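Local coordinates for uncharacterized protein AF_0924 (PDB 3DT5) that is of unknown function but forms the C-terminal domain, here with a bound calcium ion, of an archaeal protein predicted to lie in the cell membrane, at residues 31-37 with 126-130; 81-85 with 129-133; 65-70 with 93-97; 105-110 with 121-125. One frame throughout, in Å; residues are numbered along the deposited sequence. Where two conformers were deposited one is given.

Contact 1: residues 31-37 with 126-130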
loop_
_atom_site.group_PDB
_atom_site.type_symbol
_atom_site.label_atom_id
_atom_site.label_comp_id
_atom_site.label_asym_id
_atom_site.label_seq_id
_atom_site.Cartn_x
_atom_site.Cartn_y
_atom_site.Cartn_z
ATOM N N ILE A 31 -1.626 2.186 0.672
ATOM C CA ILE A 31 -2.287 2.623 -0.581
ATOM C C ILE A 31 -2.041 4.139 -0.842
ATOM O O ILE A 31 -1.653 4.534 -1.973
ATOM C CB ILE A 31 -3.818 2.235 -0.627
ATOM C CG1 ILE A 31 -3.967 0.702 -0.712
ATOM C CG2 ILE A 31 -4.526 2.892 -1.845
ATOM C CD1 ILE A 31 -5.406 0.187 -0.405
ATOM N N LYS A 32 -2.323 4.984 0.148
ATOM C CA LYS A 32 -2.048 6.428 0.029
ATOM C C LYS A 32 -0.596 6.762 -0.313
ATOM O O LYS A 32 -0.343 7.624 -1.124
ATOM C CB LYS A 32 -2.477 7.158 1.289
ATOM C CG LYS A 32 -4.009 7.247 1.328
ATOM C CD LYS A 32 -4.525 8.414 2.112
ATOM C CE LYS A 32 -4.695 8.050 3.564
ATOM N NZ LYS A 32 -5.908 8.664 4.254
ATOM N N ALA A 33 0.359 6.114 0.329
ATOM C CA ALA A 33 1.784 6.356 0.039
ATOM C C ALA A 33 2.126 6.175 -1.428
ATOM O O ALA A 33 3.063 6.810 -1.915
ATOM C CB ALA A 33 2.697 5.404 0.916
ATOM N N PHE A 34 1.415 5.279 -2.115
ATOM C CA PHE A 34 1.701 5.006 -3.541
ATOM C C PHE A 34 0.669 5.558 -4.520
ATOM O O PHE A 34 0.775 5.315 -5.710
ATOM C CB PHE A 34 1.903 3.493 -3.740
ATOM C CG PHE A 34 3.227 3.026 -3.186
ATOM C CD1 PHE A 34 4.382 3.157 -3.949
ATOM C CD2 PHE A 34 3.326 2.552 -1.880
ATOM C CE1 PHE A 34 5.635 2.744 -3.420
ATOM C CE2 PHE A 34 4.569 2.149 -1.351
ATOM C CZ PHE A 34 5.714 2.260 -2.135
ATOM N N SER A 35 -0.304 6.314 -4.015
ATOM C CA SER A 35 -1.359 6.824 -4.879
ATOM C C SER A 35 -1.829 8.262 -4.593
ATOM O O SER A 35 -2.455 8.889 -5.447
ATOM C CB SER A 35 -2.552 5.862 -4.875
ATOM O OG SER A 35 -3.232 5.892 -3.642
ATOM N N SER A 36 -1.547 8.787 -3.413
ATOM C CA SER A 36 -1.972 10.134 -3.136
ATOM C C SER A 36 -0.744 11.078 -3.194
ATOM O O SER A 36 0.401 10.639 -3.060
ATOM C CB SER A 36 -2.750 10.176 -1.818
ATOM O OG SER A 36 -1.996 10.742 -0.784
ATOM N N TYR A 37 -0.960 12.353 -3.459
ATOM C CA TYR A 37 0.177 13.279 -3.637
ATOM C C TYR A 37 0.943 13.650 -2.361
ATOM O O TYR A 37 2.023 14.257 -2.425
ATOM C CB TYR A 37 -0.305 14.552 -4.327
ATOM C CG TYR A 37 -0.683 14.340 -5.762
ATOM C CD1 TYR A 37 -0.306 13.185 -6.436
ATOM C CD2 TYR A 37 -1.400 15.313 -6.464
ATOM C CE1 TYR A 37 -0.639 12.982 -7.761
ATOM C CE2 TYR A 37 -1.741 15.117 -7.804
ATOM C CZ TYR A 37 -1.343 13.947 -8.436
ATOM O OH TYR A 37 -1.681 13.717 -9.739
ATOM N N PRO A 126 -6.915 3.346 -7.721
ATOM C CA PRO A 126 -6.166 4.507 -8.219
ATOM C C PRO A 126 -5.010 4.118 -9.156
ATOM O O PRO A 126 -4.638 2.924 -9.240
ATOM C CB PRO A 126 -5.605 5.139 -6.933
ATOM C CG PRO A 126 -5.358 3.965 -6.046
ATOM C CD PRO A 126 -6.443 2.918 -6.380
ATOM N N ASP A 127 -4.453 5.115 -9.846
ATOM C CA ASP A 127 -3.209 4.962 -10.581
ATOM C C ASP A 127 -2.087 4.913 -9.557
ATOM O O ASP A 127 -2.049 5.727 -8.661
ATOM C CB ASP A 127 -3.006 6.160 -11.536
ATOM C CG ASP A 127 -4.106 6.234 -12.582
ATOM O OD1 ASP A 127 -4.636 5.167 -12.938
ATOM O OD2 ASP A 127 -4.475 7.339 -13.023
ATOM N N TRP A 128 -1.166 3.969 -9.708
ATOM C CA TRP A 128 0.005 3.902 -8.826
ATOM C C TRP A 128 1.002 4.984 -9.266
ATOM O O TRP A 128 1.257 5.146 -10.473
ATOM C CB TRP A 128 0.629 2.524 -8.905
ATOM C CG TRP A 128 -0.333 1.445 -8.480
ATOM C CD1 TRP A 128 -0.655 0.309 -9.168
ATOM C CD2 TRP A 128 -1.099 1.423 -7.262
ATOM N NE1 TRP A 128 -1.567 -0.443 -8.440
ATOM C CE2 TRP A 128 -1.856 0.221 -7.269
ATOM C CE3 TRP A 128 -1.184 2.273 -6.145
ATOM C CZ2 TRP A 128 -2.690 -0.142 -6.192
ATOM C CZ3 TRP A 128 -2.013 1.900 -5.059
ATOM C CH2 TRP A 128 -2.759 0.712 -5.108
ATOM N N LEU A 129 1.519 5.742 -8.322
ATOM C CA LEU A 129 2.441 6.842 -8.659
ATOM C C LEU A 129 3.892 6.295 -8.670
ATOM O O LEU A 129 4.714 6.637 -7.806
ATOM C CB LEU A 129 2.278 7.995 -7.676
ATOM C CG LEU A 129 0.895 8.680 -7.759
ATOM C CD1 LEU A 129 0.749 9.701 -6.704
ATOM C CD2 LEU A 129 0.580 9.333 -9.122
ATOM N N ILE A 130 4.161 5.402 -9.624
ATOM C CA ILE A 130 5.437 4.730 -9.699
ATOM C C ILE A 130 5.962 4.770 -11.145
ATOM O O ILE A 130 5.181 4.775 -12.101
ATOM C CB ILE A 130 5.351 3.273 -9.188
ATOM C CG1 ILE A 130 4.329 2.420 -9.993
ATOM C CG2 ILE A 130 5.086 3.221 -7.615
ATOM C CD1 ILE A 130 4.415 0.911 -9.688
HETATM O O HOH W 1 -2.919 8.146 -7.960
#
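L129 leans against the C-terminal part of helix 16-35 and the Y37 ring. Its CB lies 3.6 Å from O of F34, and CG sits beside the same carbonyl. One branch, CD1, comes within 3.5 Å of O of S35 and meets the edge of the Y37 ring in its plane, while CD2 approaches CE1 of Y37. The L129 backbone works too: its N donates to O of F34 at 2.7 Å, in a bond that is almost straight (176° at the hydrogen), with the donor tilted from the carbonyl plane. Beside it, CA of W128 makes a longer C-H...O contact with that oxygen.

S35 has two jobs. CB packs on CG of P126 at 3.6 Å. Its OG, set between backbone N and carbonyl carbon (chi1 71°), donates 2.7 Å back to O of I31 from above the carbonyl plane, and F34 N reaches that oxygen from the opposite face. An alanine here would keep the CB packing on P126 but is likely to leave O of I31 without its hydroxyl donor. A water gives its hydrogens to O of S35 and O of D127, bridging the two backbones.

The indole of W128 brings CZ3 to CG2 of I31 and CE3 to CB of F34, while its NE1 is held by D99 of helix 88-116. The chemistry is therefore mixed: one direct backbone bond and one water bridge fix the path of the tail against the helix, and apolar groups of L129, W128 and P126 fill in around them.

Contact 2: residues 81-85 with 129-133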
loop_
_atom_site.group_PDB
_atom_site.type_symbol
_atom_site.label_atom_id
_atom_site.label_comp_id
_atom_site.label_asym_id
_atom_site.label_seq_id
_atom_site.Cartn_x
_atom_site.Cartn_y
_atom_site.Cartn_z
ATOM N N ALA A 81 5.147 13.813 -8.006
ATOM C CA ALA A 81 4.444 12.903 -7.132
ATOM C C ALA A 81 4.843 11.442 -7.400
ATOM O O ALA A 81 4.423 10.543 -6.652
ATOM C CB ALA A 81 2.890 13.084 -7.280
ATOM N N ASN A 82 5.621 11.179 -8.459
ATOM C CA ASN A 82 5.935 9.781 -8.774
ATOM C C ASN A 82 7.117 9.325 -7.985
ATOM O O ASN A 82 8.051 10.106 -7.768
ATOM C CB ASN A 82 6.279 9.577 -10.253
ATOM C CG ASN A 82 5.073 9.774 -11.152
ATOM O OD1 ASN A 82 3.924 9.445 -10.791
ATOM N ND2 ASN A 82 5.314 10.394 -12.306
ATOM N N TRP A 83 7.064 8.055 -7.565
ATOM C CA TRP A 83 8.227 7.379 -7.022
ATOM C C TRP A 83 9.065 6.913 -8.230
ATOM O O TRP A 83 8.572 6.200 -9.090
ATOM C CB TRP A 83 7.818 6.158 -6.180
ATOM C CG TRP A 83 7.153 6.514 -4.881
ATOM C CD1 TRP A 83 5.797 6.417 -4.589
ATOM C CD2 TRP A 83 7.788 7.032 -3.720
ATOM N NE1 TRP A 83 5.570 6.838 -3.284
ATOM C CE2 TRP A 83 6.783 7.186 -2.724
ATOM C CE3 TRP A 83 9.135 7.329 -3.393
ATOM C CZ2 TRP A 83 7.063 7.703 -1.441
ATOM C CZ3 TRP A 83 9.417 7.796 -2.083
ATOM C CH2 TRP A 83 8.385 7.970 -1.134
ATOM N N THR A 84 10.320 7.355 -8.289
ATOM C CA THR A 84 11.214 6.953 -9.377
ATOM C C THR A 84 12.017 5.775 -8.859
ATOM O O THR A 84 12.751 5.913 -7.870
ATOM C CB THR A 84 12.198 8.083 -9.771
ATOM O OG1 THR A 84 11.454 9.135 -10.392
ATOM C CG2 THR A 84 13.269 7.575 -10.803
ATOM N N PHE A 85 11.881 4.629 -9.519
ATOM C CA PHE A 85 12.673 3.444 -9.175
ATOM C C PHE A 85 13.942 3.434 -10.012
ATOM O O PHE A 85 13.903 3.762 -11.205
ATOM C CB PHE A 85 11.888 2.160 -9.442
ATOM C CG PHE A 85 10.898 1.852 -8.381
ATOM C CD1 PHE A 85 9.619 2.443 -8.409
ATOM C CD2 PHE A 85 11.245 1.062 -7.288
ATOM C CE1 PHE A 85 8.692 2.198 -7.400
ATOM C CE2 PHE A 85 10.310 0.806 -6.287
ATOM C CZ PHE A 85 9.023 1.373 -6.342
ATOM N N LEU A 129 1.519 5.742 -8.322
ATOM C CA LEU A 129 2.441 6.842 -8.659
ATOM C C LEU A 129 3.892 6.295 -8.670
ATOM O O LEU A 129 4.714 6.637 -7.806
ATOM C CB LEU A 129 2.278 7.995 -7.676
ATOM C CG LEU A 129 0.895 8.680 -7.759
ATOM C CD1 LEU A 129 0.749 9.701 -6.704
ATOM C CD2 LEU A 129 0.580 9.333 -9.122
ATOM N N ILE A 130 4.161 5.402 -9.624
ATOM C CA ILE A 130 5.437 4.730 -9.699
ATOM C C ILE A 130 5.962 4.770 -11.145
ATOM O O ILE A 130 5.181 4.775 -12.101
ATOM C CB ILE A 130 5.351 3.273 -9.188
ATOM C CG1 ILE A 130 4.329 2.420 -9.993
ATOM C CG2 ILE A 130 5.086 3.221 -7.615
ATOM C CD1 ILE A 130 4.415 0.911 -9.688
ATOM N N GLY A 131 7.281 4.773 -11.298
ATOM C CA GLY A 131 7.904 4.830 -12.645
ATOM C C GLY A 131 9.330 4.343 -12.612
ATOM O O GLY A 131 9.916 4.218 -11.544
ATOM N N TYR A 132 9.895 4.020 -13.770
ATOM C CA TYR A 132 11.335 3.860 -13.814
ATOM C C TYR A 132 11.986 4.467 -15.071
ATOM O O TYR A 132 13.203 4.629 -15.083
ATOM C CB TYR A 132 11.733 2.385 -13.654
ATOM C CG TYR A 132 11.347 1.567 -14.836
ATOM C CD1 TYR A 132 12.253 1.299 -15.871
ATOM C CD2 TYR A 132 10.049 1.100 -14.955
ATOM C CE1 TYR A 132 11.850 0.536 -17.002
ATOM C CE2 TYR A 132 9.631 0.339 -16.060
ATOM C CZ TYR A 132 10.517 0.060 -17.072
ATOM O OH TYR A 132 10.059 -0.681 -18.135
ATOM N N LYS A 133 11.211 4.782 -16.115
ATOM C CA LYS A 133 11.827 5.236 -17.389
ATOM C C LYS A 133 11.595 6.699 -17.798
ATOM O O LYS A 133 10.617 7.018 -18.504
ATOM C CB LYS A 133 11.551 4.267 -18.557
ATOM C CG LYS A 133 10.091 3.887 -18.791
ATOM C CD LYS A 133 9.972 3.315 -20.206
ATOM C CE LYS A 133 8.960 2.158 -20.300
ATOM N NZ LYS A 133 9.171 1.435 -21.634
#
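The beta-alpha-beta crossover through helix 88-116 sets W83 beside I130 and T84 beside G131, two successive parallel bridges between its strands. Three backbone bonds hold them. N of W83 donates to O of L129 at 2.8 Å, nearly straight (177°) but arriving from above the carbonyl plane; N of G131 answers to O of W83 at 2.9 Å, more bent at the hydrogen (134°); and N of F85 reaches O of G131, also at 2.9 Å.

The side chains of W83 and I130 share one face of the sheet. CG2 of I130 lies 3.8 Å from CE1 of F85, in the plane of that ring and at its edge, and farther from CB of W83. Ahead of the strands, CB of L129 nestles 3.5 Å from O of A81, and its CD2 touches OD1 of N82, whose side chain crosses it at about a right angle. Behind them, CB of Y132 packs on O of F85.

Strand 83-85 is the middle one of three: T84 bonds across to D75, a calcium ligand in strand 74-75. W83 reaches over to helix 16-35, where its NE1 bonds to O of A33, while I130 and Y132 lie against F91 of helix 88-116.

Contact 3: residues 65-70 with 93-97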
loop_
_atom_site.group_PDB
_atom_site.type_symbol
_atom_site.label_atom_id
_atom_site.label_comp_id
_atom_site.label_asym_id
_atom_site.label_seq_id
_atom_site.Cartn_x
_atom_site.Cartn_y
_atom_site.Cartn_z
ATOM N N VAL A 65 4.400 -11.508 -1.787
ATOM C CA VAL A 65 4.958 -10.663 -2.853
ATOM C C VAL A 65 5.408 -9.305 -2.356
ATOM O O VAL A 65 6.082 -8.583 -3.082
ATOM C CB VAL A 65 3.959 -10.472 -4.085
ATOM C CG1 VAL A 65 3.638 -11.842 -4.748
ATOM C CG2 VAL A 65 2.670 -9.800 -3.636
ATOM N N LEU A 66 5.057 -8.934 -1.124
ATOM C CA LEU A 66 5.353 -7.573 -0.663
ATOM C C LEU A 66 6.866 -7.450 -0.390
ATOM O O LEU A 66 7.398 -8.256 0.402
ATOM C CB LEU A 66 4.570 -7.268 0.633
ATOM C CG LEU A 66 4.735 -5.870 1.265
ATOM C CD1 LEU A 66 4.103 -4.776 0.335
ATOM C CD2 LEU A 66 4.075 -5.882 2.676
ATOM N N PRO A 67 7.576 -6.495 -1.051
ATOM C CA PRO A 67 9.009 -6.351 -0.798
ATOM C C PRO A 67 9.302 -6.001 0.681
ATOM O O PRO A 67 8.442 -5.450 1.391
ATOM C CB PRO A 67 9.413 -5.137 -1.689
ATOM C CG PRO A 67 8.352 -5.146 -2.824
ATOM C CD PRO A 67 7.099 -5.516 -2.050
HETATM N N MSE A 68 10.514 -6.345 1.112
HETATM C CA MSE A 68 10.987 -6.108 2.477
HETATM C C MSE A 68 11.648 -4.746 2.636
HETATM O O MSE A 68 11.793 -4.245 3.746
HETATM C CB MSE A 68 12.090 -7.124 2.795
HETATM C CG MSE A 68 12.069 -7.573 4.216
HETATM SE SE MSE A 68 10.562 -8.785 4.342
HETATM C CE MSE A 68 10.444 -9.428 2.479
ATOM N N HIS A 69 12.101 -4.194 1.524
ATOM C CA HIS A 69 12.943 -3.007 1.505
ATOM C C HIS A 69 12.399 -2.025 0.489
ATOM O O HIS A 69 11.858 -2.433 -0.523
ATOM C CB HIS A 69 14.379 -3.355 1.111
ATOM C CG HIS A 69 15.066 -4.283 2.062
ATOM N ND1 HIS A 69 15.441 -3.905 3.331
ATOM C CD2 HIS A 69 15.453 -5.576 1.929
ATOM C CE1 HIS A 69 16.017 -4.926 3.947
ATOM N NE2 HIS A 69 16.027 -5.957 3.123
ATOM N N PHE A 70 12.551 -0.731 0.734
ATOM C CA PHE A 70 11.997 0.254 -0.208
ATOM C C PHE A 70 12.878 1.519 -0.325
ATOM O O PHE A 70 13.104 1.999 -1.440
ATOM C CB PHE A 70 10.579 0.685 0.203
ATOM C CG PHE A 70 10.049 1.840 -0.624
ATOM C CD1 PHE A 70 9.668 1.633 -1.949
ATOM C CD2 PHE A 70 10.002 3.133 -0.094
ATOM C CE1 PHE A 70 9.209 2.717 -2.736
ATOM C CE2 PHE A 70 9.547 4.216 -0.885
ATOM C CZ PHE A 70 9.150 3.976 -2.201
ATOM N N GLN A 93 8.408 -5.451 -9.143
ATOM C CA GLN A 93 8.022 -6.089 -7.844
ATOM C C GLN A 93 6.948 -5.257 -7.159
ATOM O O GLN A 93 5.950 -5.787 -6.690
ATOM C CB GLN A 93 9.184 -6.161 -6.848
ATOM C CG GLN A 93 10.279 -7.095 -7.215
ATOM C CD GLN A 93 10.867 -7.786 -5.993
ATOM O OE1 GLN A 93 10.966 -7.194 -4.899
ATOM N NE2 GLN A 93 11.241 -9.065 -6.168
ATOM N N TRP A 94 7.174 -3.950 -7.111
ATOM C CA TRP A 94 6.221 -3.050 -6.462
ATOM C C TRP A 94 4.934 -2.940 -7.228
ATOM O O TRP A 94 3.866 -2.907 -6.618
ATOM C CB TRP A 94 6.827 -1.641 -6.186
ATOM C CG TRP A 94 7.542 -1.641 -4.896
ATOM C CD1 TRP A 94 8.867 -1.842 -4.691
ATOM C CD2 TRP A 94 6.934 -1.545 -3.585
ATOM N NE1 TRP A 94 9.130 -1.867 -3.350
ATOM C CE2 TRP A 94 7.965 -1.689 -2.644
ATOM C CE3 TRP A 94 5.610 -1.394 -3.133
ATOM C CZ2 TRP A 94 7.734 -1.653 -1.251
ATOM C CZ3 TRP A 94 5.378 -1.365 -1.723
ATOM C CH2 TRP A 94 6.437 -1.480 -0.821
ATOM N N LYS A 95 4.988 -2.900 -8.561
ATOM C CA LYS A 95 3.718 -2.846 -9.293
ATOM C C LYS A 95 2.837 -4.088 -8.992
ATOM O O LYS A 95 1.641 -3.996 -8.746
ATOM C CB LYS A 95 3.976 -2.722 -10.791
ATOM C CG LYS A 95 2.674 -2.418 -11.550
ATOM C CD LYS A 95 2.677 -2.950 -12.985
ATOM C CE LYS A 95 1.259 -3.478 -13.326
ATOM N NZ LYS A 95 1.290 -4.339 -14.563
ATOM N N GLU A 96 3.461 -5.257 -9.024
ATOM C CA GLU A 96 2.796 -6.513 -8.714
ATOM C C GLU A 96 2.230 -6.504 -7.273
ATOM O O GLU A 96 1.090 -6.907 -7.026
ATOM C CB GLU A 96 3.826 -7.615 -8.915
ATOM C CG GLU A 96 3.479 -8.938 -8.369
ATOM C CD GLU A 96 4.472 -10.019 -8.841
ATOM O OE1 GLU A 96 5.075 -9.872 -9.952
ATOM O OE2 GLU A 96 4.629 -11.018 -8.099
ATOM N N ALA A 97 3.037 -6.054 -6.321
ATOM C CA ALA A 97 2.602 -6.046 -4.922
ATOM C C ALA A 97 1.475 -5.047 -4.678
ATOM O O ALA A 97 0.563 -5.361 -3.914
ATOM C CB ALA A 97 3.778 -5.785 -3.979
HETATM O O HOH W 2 6.251 -8.393 -5.825
#
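P67 and F70 take opposite faces of the W94 indole. CG of P67 makes a CH-pi contact, 3.6 Å from the centroid of the five-membered ring of W94 and 20° off its normal. F70 presents its edge in a T-shaped pair, planes at 74°, with CD1 of F70 3.8 Å from CE2 of W94; CG of F70 stands opposite its own N across CA-CB (chi1 172°), which carries the ring to the indole.

These contacts pin the loop after helix 60-65 onto helix 88-116, within an aromatic cluster that also takes in F34, stacked on W94, and W83 and F85. A leucine in place of W94 would probably leave P67 and F70 without the flat surface between them and open a gap in that cluster.

Apolar contacts continue along the helix. CB of A97 meets CD of P67 at 3.8 Å and also CG2 of V65, while CD1 of L66 touches CZ3 of W94.

NE1 of W94 is buried with no partner in the model, but one water donates to both O of V65 and O of Q93, each at 2.8 Å. OE2 of E96 lies 3.6 Å from CG1 of V65, in van der Waals contact.

Contact 4: residues 105-110 with 121-125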
loop_
_atom_site.group_PDB
_atom_site.type_symbol
_atom_site.label_atom_id
_atom_site.label_comp_id
_atom_site.label_asym_id
_atom_site.label_seq_id
_atom_site.Cartn_x
_atom_site.Cartn_y
_atom_site.Cartn_z
ATOM N N PHE A 105 -7.187 -5.276 -0.052
ATOM C CA PHE A 105 -7.904 -4.143 0.521
ATOM C C PHE A 105 -9.396 -4.240 0.229
ATOM O O PHE A 105 -10.195 -4.077 1.124
ATOM C CB PHE A 105 -7.307 -2.825 -0.006
ATOM C CG PHE A 105 -8.122 -1.584 0.334
ATOM C CD1 PHE A 105 -8.347 -1.209 1.659
ATOM C CD2 PHE A 105 -8.654 -0.798 -0.691
ATOM C CE1 PHE A 105 -9.085 -0.031 1.980
ATOM C CE2 PHE A 105 -9.426 0.383 -0.386
ATOM C CZ PHE A 105 -9.607 0.763 0.952
ATOM N N LEU A 106 -9.777 -4.454 -1.017
ATOM C CA LEU A 106 -11.207 -4.520 -1.335
ATOM C C LEU A 106 -11.867 -5.685 -0.607
ATOM O O LEU A 106 -13.031 -5.595 -0.214
ATOM C CB LEU A 106 -11.423 -4.741 -2.820
ATOM C CG LEU A 106 -11.007 -3.595 -3.746
ATOM C CD1 LEU A 106 -11.120 -4.081 -5.205
ATOM C CD2 LEU A 106 -11.789 -2.320 -3.474
ATOM N N GLU A 107 -11.143 -6.797 -0.437
ATOM C CA GLU A 107 -11.736 -7.928 0.286
ATOM C C GLU A 107 -11.884 -7.567 1.772
ATOM O O GLU A 107 -12.892 -7.854 2.392
ATOM C CB GLU A 107 -10.899 -9.211 0.117
ATOM C CG GLU A 107 -11.448 -10.320 1.054
ATOM C CD GLU A 107 -10.998 -11.715 0.664
ATOM O OE1 GLU A 107 -11.081 -12.617 1.532
ATOM O OE2 GLU A 107 -10.572 -11.914 -0.499
ATOM N N VAL A 108 -10.885 -6.924 2.361
ATOM C CA VAL A 108 -10.994 -6.551 3.784
ATOM C C VAL A 108 -12.131 -5.539 3.960
ATOM O O VAL A 108 -12.916 -5.612 4.930
ATOM C CB VAL A 108 -9.631 -6.015 4.366
ATOM C CG1 VAL A 108 -9.798 -5.567 5.843
ATOM C CG2 VAL A 108 -8.568 -7.123 4.308
ATOM N N LEU A 109 -12.260 -4.604 3.027
ATOM C CA LEU A 109 -13.425 -3.687 3.078
ATOM C C LEU A 109 -14.760 -4.488 3.063
ATOM O O LEU A 109 -15.657 -4.206 3.871
ATOM C CB LEU A 109 -13.427 -2.751 1.874
ATOM C CG LEU A 109 -12.744 -1.424 2.009
ATOM C CD1 LEU A 109 -13.103 -0.623 0.767
ATOM C CD2 LEU A 109 -13.256 -0.734 3.298
ATOM N N LYS A 110 -14.884 -5.447 2.128
ATOM C CA LYS A 110 -16.111 -6.312 2.025
ATOM C C LYS A 110 -16.365 -7.044 3.344
ATOM O O LYS A 110 -17.495 -7.091 3.832
ATOM C CB LYS A 110 -16.060 -7.334 0.877
ATOM C CG LYS A 110 -15.899 -6.767 -0.552
ATOM C CD LYS A 110 -16.061 -7.857 -1.684
ATOM C CE LYS A 110 -14.947 -7.778 -2.817
ATOM N NZ LYS A 110 -13.721 -8.793 -2.673
ATOM N N SER A 121 -19.590 0.754 -0.231
ATOM C CA SER A 121 -19.146 1.723 -1.215
ATOM C C SER A 121 -17.717 1.346 -1.580
ATOM O O SER A 121 -16.771 1.731 -0.885
ATOM C CB SER A 121 -19.222 3.145 -0.657
ATOM O OG SER A 121 -18.950 4.102 -1.666
ATOM N N LEU A 122 -17.557 0.555 -2.640
ATOM C CA LEU A 122 -16.209 0.125 -3.051
ATOM C C LEU A 122 -15.544 1.163 -3.938
ATOM O O LEU A 122 -16.078 1.506 -5.003
ATOM C CB LEU A 122 -16.171 -1.274 -3.702
ATOM C CG LEU A 122 -16.342 -2.536 -2.835
ATOM C CD1 LEU A 122 -15.945 -3.765 -3.627
ATOM C CD2 LEU A 122 -15.561 -2.505 -1.527
ATOM N N PRO A 123 -14.373 1.669 -3.498
ATOM C CA PRO A 123 -13.669 2.752 -4.174
ATOM C C PRO A 123 -13.115 2.265 -5.491
ATOM O O PRO A 123 -12.912 1.076 -5.649
ATOM C CB PRO A 123 -12.536 3.101 -3.206
ATOM C CG PRO A 123 -12.315 1.877 -2.374
ATOM C CD PRO A 123 -13.647 1.173 -2.306
ATOM N N GLU A 124 -12.885 3.173 -6.432
ATOM C CA GLU A 124 -12.257 2.863 -7.722
ATOM C C GLU A 124 -10.746 2.707 -7.515
ATOM O O GLU A 124 -10.184 3.328 -6.651
ATOM C CB GLU A 124 -12.519 3.992 -8.716
ATOM C CG GLU A 124 -14.013 4.218 -8.986
ATOM C CD GLU A 124 -14.642 3.077 -9.798
ATOM O OE1 GLU A 124 -15.246 2.140 -9.198
ATOM O OE2 GLU A 124 -14.544 3.121 -11.050
ATOM N N LYS A 125 -10.095 1.863 -8.301
ATOM C CA LYS A 125 -8.665 1.639 -8.115
ATOM C C LYS A 125 -7.874 2.871 -8.551
ATOM O O LYS A 125 -8.101 3.363 -9.657
ATOM C CB LYS A 125 -8.221 0.444 -8.947
ATOM C CG LYS A 125 -6.779 0.013 -8.625
ATOM C CD LYS A 125 -6.404 -1.206 -9.462
ATOM C CE LYS A 125 -4.903 -1.451 -9.374
ATOM N NZ LYS A 125 -4.693 -2.753 -10.082
#
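The F105 ring receives CG of P123 obliquely, at 3.8 Å from its CE2, while CG of L109, one turn on in the same helix, lies over one of its faces, displaced toward the rim. With CG of F105 trans to the backbone N (chi1 170°), the ring end comes nearer to P123 than the direction of CB alone would bring it. W102 and, from helix 16-35, Y27 and I31 also touch this side chain, so P123 meets an aromatic group already held by its neighbours.

L109 and P123 reach toward each other end-on, CD of P123 being 3.6 Å from CD1 of L109, the closest approach of the contact. The same CD is 4.1 Å from CD2 of L106, whose side chain slides past the proline in the opposite direction. L122 splits its two methyls between different partners. CD2 of L122 lies 3.9 Å from CD1 of L109 and 4.2 Å from CD2 of L106, whereas CD1 of L122 ends 4.2 Å from CE of K110. One leucine thus touches L106 and, a turn later, the neighbours L109 and K110.

No hydrogen bond crosses here; the pairing rests on apolar groups, the aliphatic chain of K110 among them, and buries a modest 244 Å². Farther along, K125 turns away and its NZ forms a salt bridge with D99 of the same helix.

In the fold this is a chain doubling back: after helix 88-116 ends, residues 121-125 return along its flank as an extended segment, with P123 and E124 close to polyproline II geometry, before the tail continues toward strand 130-131.

From the N terminus, helix 16-35 ends at contact 1, which waits for the tail of the domain and closes the longest loop. Inside it, the loop after helix 60-65 meets helix 88-116 in contact 3, and that helix meets its own returning chain in contact 4; these two follow in series, about 7 Å apart at their nearest atoms, on opposite sides of the chain's centre. Contact 2 joins strand 83-85 to strand 130-131, encloses contact 4 and crosses contact 3. Contacts 1 and 2 share L129 and I130, so the tail ties helix 16-35 to the sheet. F34, F70, W83, F85 and W94 bring contacts 1, 2 and 3 together in one aromatic core.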